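Side-chain contact in GCN5-related N-acetyltransferase:Aminotransferase, class-II (Rhodopseudomonas palustris, PDB 2FIW), which binds acetyl coenzyme A and, as a member of the GCN5-related family, probably transfers its acetyl group to the amine of an unidentified acceptor: residues 109-113 with 114-118. Numbering follows the deposited sequence. Where two conformers were deposited one is given.
Sequences KLAGA and RGALI
The carbonyl oxygen of A111 meets the backbone of R114 and A116 where helix 99-112 ends. R114 N donates to A111 O at 3.0 Å. It approaches from well above the carbonyl plane, with a C=O...N angle of 109°. A116 N adds a weak bond to the same oxygen, bent to 122° at the hydrogen. The carbonyl of buried A111 thus takes one good donor and one weak one. A type I beta turn from G112 to G115 makes the reversal, with G115 N bonded to G112 O at 3.1 Å. G115 has a positive phi, a backbone shape that suits a residue without CB.

Packing is tight on the inner side of the turn. A116 CB points back at the helix end and lies 3.3 Å from A111 O. A116 CB also touches A111 CB at 4.2 Å. In the conformer given, R114 CG stands anti to its own carbonyl carbon (chi1 -69°), beside the backbone N, and lies 3.2 Å from L110 O.

The outer side is looser. A113 and G115 are exposed, and in this conformer the R114 chain bends at the CG-CD bond and leads its guanidinium away.

The A111 side chain is about 14 Å from the bound acetyl coenzyme A. The turn links helix 99-112 to strand 118-123 of the GNAT sheet. L110 and R114 touch L63 of strand 63-69, while R114 also reaches P82 and A116 reaches D83 in the loop between strands 72-80 and 84-90.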
# COMPACT_ATOMS: atom_id res chain seq x y z
N LYS A 109 -9.32 0.41 -11.19
CA LYS A 109 -10.70 0.30 -11.69
C LYS A 109 -11.57 1.36 -10.99
O LYS A 109 -12.30 2.10 -11.64
CB LYS A 109 -11.25 -1.11 -11.43
CG LYS A 109 -12.70 -1.39 -11.85
CD LYS A 109 -13.02 -2.87 -11.59
CE LYS A 109 -14.43 -3.30 -12.04
NZ LYS A 109 -14.53 -3.68 -13.49
N LEU A 110 -11.43 1.42 -9.66
CA LEU A 110 -12.12 2.37 -8.80
C LEU A 110 -11.80 3.81 -9.19
O LEU A 110 -12.69 4.66 -9.18
CB LEU A 110 -11.69 2.14 -7.35
CG LEU A 110 -12.65 2.09 -6.17
CD1 LEU A 110 -13.99 1.44 -6.51
CD2 LEU A 110 -11.95 1.32 -5.06
N ALA A 111 -10.54 4.08 -9.52
CA ALA A 111 -10.10 5.43 -9.87
C ALA A 111 -10.52 5.82 -11.29
O ALA A 111 -10.93 6.96 -11.53
CB ALA A 111 -8.61 5.56 -9.68
N GLY A 112 -10.42 4.90 -12.24
CA GLY A 112 -10.96 5.11 -13.58
C GLY A 112 -12.45 5.44 -13.53
O GLY A 112 -12.89 6.41 -14.12
N ALA A 113 -13.21 4.65 -12.77
CA ALA A 113 -14.65 4.90 -12.58
C ALA A 113 -14.99 6.22 -11.87
O ALA A 113 -16.17 6.54 -11.70
CB ALA A 113 -15.30 3.72 -11.85
N ARG A 114 -13.97 6.97 -11.45
CA ARG A 114 -14.15 8.28 -10.79
C ARG A 114 -13.57 9.44 -11.61
O ARG A 114 -13.30 10.52 -11.08
CB ARG A 114 -13.48 8.29 -9.41
CG ARG A 114 -14.13 7.43 -8.36
CD ARG A 114 -13.24 7.35 -7.12
NE ARG A 114 -13.67 8.23 -6.03
CZ ARG A 114 -13.44 9.55 -5.96
NH1 ARG A 114 -12.81 10.18 -6.94
NH2 ARG A 114 -13.87 10.23 -4.91
N GLY A 115 -13.37 9.23 -12.91
CA GLY A 115 -12.81 10.24 -13.78
C GLY A 115 -11.32 10.15 -14.04
O GLY A 115 -10.87 10.41 -15.17
N ALA A 116 -10.56 9.77 -13.02
CA ALA A 116 -9.10 9.84 -13.06
C ALA A 116 -8.48 9.30 -14.35
O ALA A 116 -8.92 8.29 -14.89
CB ALA A 116 -8.48 9.15 -11.83
N LEU A 117 -7.47 9.99 -14.84
CA LEU A 117 -6.80 9.59 -16.07
C LEU A 117 -5.37 9.21 -15.75
O LEU A 117 -4.76 8.38 -16.43
CB LEU A 117 -6.86 10.73 -17.09
CG LEU A 117 -8.19 11.48 -17.25
CD1 LEU A 117 -7.98 12.89 -17.83
CD2 LEU A 117 -9.18 10.68 -18.08
N ILE A 118 -4.83 9.84 -14.70
CA ILE A 118 -3.45 9.63 -14.27
C ILE A 118 -3.45 9.26 -12.78
O ILE A 118 -3.63 10.13 -11.92
CB ILE A 118 -2.55 10.89 -14.55
CG1 ILE A 118 -2.56 11.26 -16.05
CG2 ILE A 118 -1.10 10.67 -14.05
CD1 ILE A 118 -2.37 12.75 -16.35